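Local coordinates for protein methylenetetrahydrofolate--tRNA-(uracil-5-)-methyltransferase TrmFO (Thermus thermophilus, PDB 3G5S) that probably catalyses the folate- and FAD-dependent methylation of uridine 54 in tRNA to 5-methyluridine, at residues V116-I128 with S138-G150. Residues are numbered along the deposited sequence; the frame is centred on the assembly and turned at random.
With FAD (flavin-adenine dinucleotide), chain B.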
loop_
_atom_site.group_PDB
_atom_site.type_symbol
_atom_site.label_atom_id
_atom_site.label_comp_id
_atom_site.label_asym_id
_atom_site.label_seq_id
_atom_site.Cartn_x
_atom_site.Cartn_y
_atom_site.Cartn_z
ATOM N N VAL A 116 -3.600 -1.499 -28.058
ATOM C CA VAL A 116 -2.626 -2.229 -27.266
ATOM C C VAL A 116 -1.294 -2.241 -28.000
ATOM O O VAL A 116 -1.240 -2.568 -29.184
ATOM C CB VAL A 116 -3.075 -3.683 -27.037
ATOM C CG1 VAL A 116 -2.033 -4.447 -26.240
ATOM C CG2 VAL A 116 -4.418 -3.718 -26.324
ATOM N N VAL A 117 -0.229 -1.878 -27.293
ATOM C CA VAL A 117 1.117 -1.921 -27.840
ATOM C C VAL A 117 1.939 -2.902 -27.012
ATOM O O VAL A 117 2.161 -2.683 -25.813
ATOM C CB VAL A 117 1.773 -0.529 -27.813
ATOM C CG1 VAL A 117 3.175 -0.590 -28.394
ATOM C CG2 VAL A 117 0.924 0.481 -28.579
ATOM N N ARG A 118 2.364 -3.993 -27.644
ATOM C CA ARG A 118 3.144 -5.000 -26.948
ATOM C C ARG A 118 4.611 -4.631 -27.055
ATOM O O ARG A 118 5.308 -5.040 -27.989
ATOM C CB ARG A 118 2.891 -6.390 -27.533
ATOM C CG ARG A 118 1.450 -6.867 -27.412
ATOM C CD ARG A 118 1.129 -7.395 -26.012
ATOM N NE ARG A 118 -0.265 -7.832 -25.913
ATOM C CZ ARG A 118 -0.782 -8.504 -24.887
ATOM N NH1 ARG A 118 -0.027 -8.824 -23.846
ATOM N NH2 ARG A 118 -2.061 -8.856 -24.902
ATOM N N GLU A 119 5.072 -3.834 -26.105
ATOM C CA GLU A 119 6.458 -3.410 -26.080
ATOM C C GLU A 119 6.830 -2.966 -24.677
ATOM O O GLU A 119 5.962 -2.623 -23.866
ATOM C CB GLU A 119 6.689 -2.273 -27.073
ATOM C CG GLU A 119 6.322 -0.893 -26.562
ATOM C CD GLU A 119 6.837 0.218 -27.464
ATOM O OE1 GLU A 119 7.300 1.252 -26.934
ATOM O OE2 GLU A 119 6.781 0.053 -28.700
ATOM N N GLU A 120 8.124 -3.001 -24.389
ATOM C CA GLU A 120 8.639 -2.442 -23.157
ATOM C C GLU A 120 8.847 -0.947 -23.330
ATOM O O GLU A 120 9.523 -0.516 -24.260
ATOM C CB GLU A 120 9.976 -3.077 -22.778
ATOM C CG GLU A 120 10.520 -2.494 -21.491
ATOM C CD GLU A 120 12.004 -2.709 -21.286
ATOM O OE1 GLU A 120 12.695 -3.201 -22.209
ATOM O OE2 GLU A 120 12.479 -2.362 -20.185
ATOM N N VAL A 121 8.271 -0.160 -22.434
ATOM C CA VAL A 121 8.491 1.278 -22.421
ATOM C C VAL A 121 9.756 1.549 -21.626
ATOM O O VAL A 121 9.873 1.149 -20.470
ATOM C CB VAL A 121 7.276 2.001 -21.806
ATOM C CG1 VAL A 121 7.569 3.476 -21.602
ATOM C CG2 VAL A 121 6.055 1.795 -22.688
ATOM N N ARG A 122 10.723 2.206 -22.258
ATOM C CA ARG A 122 12.033 2.378 -21.646
ATOM C C ARG A 122 12.323 3.814 -21.225
ATOM O O ARG A 122 13.317 4.078 -20.555
ATOM C CB ARG A 122 13.128 1.885 -22.597
ATOM C CG ARG A 122 13.008 0.410 -22.957
ATOM C CD ARG A 122 14.037 -0.010 -24.012
ATOM N NE ARG A 122 15.404 0.086 -23.512
ATOM C CZ ARG A 122 15.985 -0.836 -22.749
ATOM N NH1 ARG A 122 15.316 -1.924 -22.394
ATOM N NH2 ARG A 122 17.233 -0.666 -22.335
ATOM N N GLU A 123 11.473 4.742 -21.644
ATOM C CA GLU A 123 11.609 6.144 -21.273
ATOM C C GLU A 123 10.223 6.645 -20.935
ATOM O O GLU A 123 9.236 6.107 -21.425
ATOM C CB GLU A 123 12.185 6.964 -22.431
ATOM C CG GLU A 123 13.540 6.483 -22.933
ATOM C CD GLU A 123 14.687 6.833 -21.999
ATOM O OE1 GLU A 123 14.493 7.630 -21.061
ATOM O OE2 GLU A 123 15.802 6.316 -22.209
ATOM N N ILE A 124 10.144 7.669 -20.102
ATOM C CA ILE A 124 8.853 8.230 -19.745
ATOM C C ILE A 124 8.204 8.832 -20.987
ATOM O O ILE A 124 8.767 9.736 -21.600
ATOM C CB ILE A 124 9.000 9.300 -18.660
ATOM C CG1 ILE A 124 9.624 8.690 -17.402
ATOM C CG2 ILE A 124 7.653 9.918 -18.334
ATOM C CD1 ILE A 124 10.121 9.734 -16.418
ATOM N N PRO A 125 7.033 8.308 -21.381
ATOM C CA PRO A 125 6.356 8.842 -22.564
ATOM C C PRO A 125 5.973 10.308 -22.391
ATOM O O PRO A 125 5.685 10.751 -21.280
ATOM C CB PRO A 125 5.082 7.990 -22.641
ATOM C CG PRO A 125 5.425 6.735 -21.945
ATOM C CD PRO A 125 6.314 7.150 -20.820
ATOM N N PRO A 126 5.950 11.065 -23.494
ATOM C CA PRO A 126 5.435 12.433 -23.429
ATOM C C PRO A 126 3.908 12.440 -23.441
ATOM O O PRO A 126 3.270 11.428 -23.740
ATOM C CB PRO A 126 5.993 13.054 -24.705
ATOM C CG PRO A 126 5.934 11.927 -25.679
ATOM C CD PRO A 126 6.288 10.679 -24.876
ATOM N N GLY A 127 3.336 13.584 -23.113
ATOM C CA GLY A 127 1.896 13.723 -23.120
ATOM C C GLY A 127 1.262 13.096 -21.895
ATOM O O GLY A 127 1.937 12.562 -21.014
ATOM N N ILE A 128 -0.058 13.155 -21.832
ATOM C CA ILE A 128 -0.770 12.617 -20.680
ATOM C C ILE A 128 -0.521 11.117 -20.582
ATOM O O ILE A 128 -0.763 10.377 -21.541
ATOM C CB ILE A 128 -2.268 12.936 -20.763
ATOM C CG1 ILE A 128 -2.482 14.453 -20.800
ATOM C CG2 ILE A 128 -2.996 12.325 -19.585
ATOM C CD1 ILE A 128 -3.909 14.866 -21.126
ATOM N N SER A 138 10.172 -2.667 -15.173
ATOM C CA SER A 138 11.391 -3.009 -15.898
ATOM C C SER A 138 12.543 -2.099 -15.490
ATOM O O SER A 138 12.350 -0.933 -15.130
ATOM C CB SER A 138 11.183 -2.958 -17.410
ATOM O OG SER A 138 11.265 -1.629 -17.878
ATOM N N GLU A 139 13.748 -2.649 -15.550
ATOM C CA GLU A 139 14.936 -1.921 -15.150
ATOM C C GLU A 139 15.082 -0.601 -15.905
ATOM O O GLU A 139 15.407 0.426 -15.311
ATOM C CB GLU A 139 16.169 -2.795 -15.365
ATOM C CG GLU A 139 17.487 -2.114 -15.054
ATOM C CD GLU A 139 18.667 -3.042 -15.261
ATOM O OE1 GLU A 139 18.567 -4.222 -14.864
ATOM O OE2 GLU A 139 19.688 -2.595 -15.822
ATOM N N ALA A 140 14.837 -0.622 -17.213
ATOM C CA ALA A 140 15.005 0.580 -18.024
ATOM C C ALA A 140 14.079 1.700 -17.555
ATOM O O ALA A 140 14.497 2.854 -17.445
ATOM C CB ALA A 140 14.780 0.277 -19.506
ATOM N N LEU A 141 12.823 1.377 -17.269
ATOM C CA LEU A 141 11.909 2.427 -16.844
ATOM C C LEU A 141 12.248 2.921 -15.441
ATOM O O LEU A 141 12.141 4.115 -15.158
ATOM C CB LEU A 141 10.454 1.980 -16.933
ATOM C CG LEU A 141 9.451 3.110 -16.698
ATOM C CD1 LEU A 141 9.549 4.182 -17.774
ATOM C CD2 LEU A 141 8.045 2.537 -16.639
ATOM N N ALA A 142 12.667 2.011 -14.564
ATOM C CA ALA A 142 13.115 2.424 -13.238
ATOM C C ALA A 142 14.292 3.404 -13.356
ATOM O O ALA A 142 14.339 4.424 -12.666
ATOM C CB ALA A 142 13.500 1.210 -12.390
ATOM N N GLU A 143 15.229 3.111 -14.251
ATOM C CA GLU A 143 16.356 4.014 -14.466
ATOM C C GLU A 143 15.886 5.378 -14.969
ATOM O O GLU A 143 16.400 6.416 -14.556
ATOM C CB GLU A 143 17.353 3.399 -15.449
ATOM C CG GLU A 143 18.145 2.241 -14.873
ATOM C CD GLU A 143 19.023 2.663 -13.712
ATOM O OE1 GLU A 143 19.725 3.690 -13.834
ATOM O OE2 GLU A 143 19.018 1.964 -12.680
ATOM N N ALA A 144 14.908 5.374 -15.867
ATOM C CA ALA A 144 14.360 6.617 -16.388
ATOM C C ALA A 144 13.704 7.449 -15.283
ATOM O O ALA A 144 13.843 8.676 -15.244
ATOM C CB ALA A 144 13.372 6.335 -17.507
ATOM N N LEU A 145 12.987 6.781 -14.385
ATOM C CA LEU A 145 12.351 7.471 -13.272
ATOM C C LEU A 145 13.383 8.060 -12.310
ATOM O O LEU A 145 13.224 9.182 -11.827
ATOM C CB LEU A 145 11.408 6.525 -12.528
ATOM C CG LEU A 145 10.108 6.248 -13.279
ATOM C CD1 LEU A 145 9.420 5.015 -12.715
ATOM C CD2 LEU A 145 9.190 7.462 -13.229
ATOM N N LYS A 146 14.441 7.306 -12.030
ATOM C CA LYS A 146 15.512 7.820 -11.189
ATOM C C LYS A 146 16.183 9.038 -11.821
ATOM O O LYS A 146 16.491 10.007 -11.131
ATOM C CB LYS A 146 16.551 6.733 -10.909
ATOM C CG LYS A 146 16.033 5.615 -10.024
ATOM C CD LYS A 146 17.146 4.703 -9.544
ATOM C CE LYS A 146 17.976 4.161 -10.689
ATOM N NZ LYS A 146 19.063 3.271 -10.194
ATOM N N ARG A 147 16.411 8.989 -13.129
ATOM C CA ARG A 147 17.031 10.116 -13.822
ATOM C C ARG A 147 16.180 11.378 -13.701
ATOM O O ARG A 147 16.690 12.471 -13.453
ATOM C CB ARG A 147 17.248 9.796 -15.303
ATOM C CG ARG A 147 18.456 8.936 -15.609
ATOM C CD ARG A 147 18.840 9.048 -17.082
ATOM N NE ARG A 147 17.727 8.734 -17.972
ATOM C CZ ARG A 147 17.407 7.503 -18.358
ATOM N NH1 ARG A 147 18.113 6.467 -17.927
ATOM N NH2 ARG A 147 16.378 7.308 -19.166
ATOM N N ARG A 148 14.872 11.221 -13.884
ATOM C CA ARG A 148 13.968 12.361 -13.935
ATOM C C ARG A 148 13.658 12.915 -12.540
ATOM O O ARG A 148 13.606 14.129 -12.353
ATOM C CB ARG A 148 12.690 11.959 -14.688
ATOM C CG ARG A 148 11.580 13.003 -14.797
ATOM C CD ARG A 148 11.789 14.040 -15.890
ATOM N NE ARG A 148 12.352 13.523 -17.136
ATOM C CZ ARG A 148 11.656 13.175 -18.220
ATOM N NH1 ARG A 148 10.332 13.251 -18.238
ATOM N NH2 ARG A 148 12.299 12.747 -19.303
ATOM N N PHE A 149 13.473 12.029 -11.561
ATOM C CA PHE A 149 12.977 12.451 -10.253
ATOM C C PHE A 149 13.963 12.319 -9.096
ATOM O O PHE A 149 13.718 12.867 -8.025
ATOM C CB PHE A 149 11.654 11.739 -9.934
ATOM C CG PHE A 149 10.570 12.051 -10.921
ATOM C CD1 PHE A 149 9.984 13.304 -10.939
ATOM C CD2 PHE A 149 10.166 11.112 -11.858
ATOM C CE1 PHE A 149 9.002 13.614 -11.861
ATOM C CE2 PHE A 149 9.185 11.417 -12.783
ATOM C CZ PHE A 149 8.603 12.672 -12.784
ATOM N N GLY A 150 15.066 11.608 -9.312
ATOM C CA GLY A 150 16.096 11.465 -8.293
ATOM C C GLY A 150 16.298 10.026 -7.860
ATOM O O GLY A 150 15.335 9.311 -7.578
HETATM P PA FAD B . 1.316 -5.528 -11.948
HETATM O O1A FAD B . 2.577 -6.310 -11.721
HETATM O O2A FAD B . 0.004 -6.229 -11.774
HETATM O O5B FAD B . 1.309 -4.869 -13.402
HETATM C C5B FAD B . 2.445 -4.204 -13.919
HETATM C C4B FAD B . 2.492 -4.486 -15.409
HETATM O O4B FAD B . 3.485 -3.669 -16.007
HETATM C C3B FAD B . 2.886 -5.932 -15.703
HETATM O O3B FAD B . 1.960 -6.535 -16.586
HETATM C C2B FAD B . 4.277 -5.822 -16.327
HETATM O O2B FAD B . 4.571 -6.810 -17.293
HETATM C C1B FAD B . 4.224 -4.442 -16.955
HETATM N N9A FAD B . 5.493 -3.723 -17.145
HETATM C C8A FAD B . 6.499 -3.541 -16.237
HETATM N N7A FAD B . 7.431 -2.732 -16.782
HETATM C C5A FAD B . 7.014 -2.390 -18.030
HETATM C C6A FAD B . 7.554 -1.597 -19.032
HETATM N N6A FAD B . 8.629 -0.823 -18.832
HETATM N N1A FAD B . 6.853 -1.451 -20.199
HETATM C C2A FAD B . 5.652 -2.089 -20.401
HETATM N N3A FAD B . 5.105 -2.877 -19.415
HETATM C C4A FAD B . 5.796 -3.012 -18.264
HETATM N N1 FAD B . -0.901 -8.676 -3.881
HETATM C C2 FAD B . -1.968 -9.156 -3.166
HETATM O O2 FAD B . -2.918 -8.423 -2.895
HETATM N N3 FAD B . -1.972 -10.474 -2.753
HETATM C C4 FAD B . -0.932 -11.342 -3.042
HETATM O O4 FAD B . -0.969 -12.518 -2.662
HETATM C C4X FAD B . 0.147 -10.842 -3.771
HETATM N N5 FAD B . 1.216 -11.650 -4.084
HETATM C C5X FAD B . 2.271 -11.141 -4.814
HETATM C C6 FAD B . 3.340 -11.972 -5.132
HETATM C C7 FAD B . 4.419 -11.484 -5.856
HETATM C C7M FAD B . 5.572 -12.387 -6.196
HETATM C C8 FAD B . 4.420 -10.157 -6.271
HETATM C C8M FAD B . 5.579 -9.617 -7.058
HETATM C C9 FAD B . 3.349 -9.323 -5.957
HETATM C C9A FAD B . 2.268 -9.808 -5.225
HETATM N N10 FAD B . 1.207 -8.973 -4.894
HETATM C C10 FAD B . 0.151 -9.509 -4.181
HETATM C "C1'" FAD B . 1.457 -7.491 -4.736
HETATM C "C2'" FAD B . 0.617 -6.605 -5.673
HETATM O "O2'" FAD B . -0.675 -6.341 -5.152
HETATM C "C3'" FAD B . 0.534 -7.176 -7.088
HETATM O "O3'" FAD B . 1.849 -7.170 -7.606
HETATM C "C4'" FAD B . -0.381 -6.375 -8.012
HETATM O "O4'" FAD B . -0.549 -7.119 -9.202
HETATM C "C5'" FAD B . 0.164 -4.981 -8.298
HETATM O "O5'" FAD B . -0.562 -4.394 -9.356
HETATM P P FAD B . 0.182 -3.393 -10.357
HETATM O O1P FAD B . 0.831 -2.276 -9.606
HETATM O O2P FAD B . -0.807 -3.032 -11.416
HETATM O O3P FAD B . 1.389 -4.264 -10.964
HETATM O O HOH W 1 14.649 -3.018 -18.945
HETATM O O HOH W 2 16.036 4.053 -19.425
HETATM O O HOH W 3 11.361 10.810 -21.426
HETATM O O HOH W 4 8.801 12.483 -20.953
#
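The loop from Glu120 to Ile124 passes helix 139-149, coming nearest where the CA atoms of Arg122 and Leu141 stand 4.8 Å apart. Ser138 OG donates to Glu120 OE2 at 2.7 Å, using the carboxylate's anti lone pair, while at the N-cap it accepts a weak bond from Leu141 N. Glu120 OE1 forms a salt bridge with Arg122 NH1, lying in the guanidinium plane but met from above the carboxylate plane, and a water joins OE2 to Ala140 N; the Arg122 guanidinium has one face centred over Ala140 CB. Were Glu120 an alanine, Ser138 OG would probably lose its acceptor and the Arg122 guanidinium would be freer to swing off Ala140. This Rossmann-type FAD domain illustrates how main-chain atoms can read an adenine edge while side chains fix the loop to a helix start: after edge strand 114-117, Val121 N donates to N1A of FAD (2.9 Å) and Val121 O accepts from N6A (2.8 Å), with Ser138 N on N7A. Glu123 bends at chi2 (-75°), bringing OE1 back to the guanidinium edge of Arg147, 2.7 Å from NH2, in a salt bridge with planes 47° apart. Ile124 inserts CD1 against Leu145 CD2 (4.0 Å) and Arg148 CB (3.8 Å), and over the rim of one Arg148 guanidinium face. Two waters link Ile124 O to that guanidinium, and Phe149, stacked on Phe325, brings CE2 to 4.1 Å from Ile124 CD1.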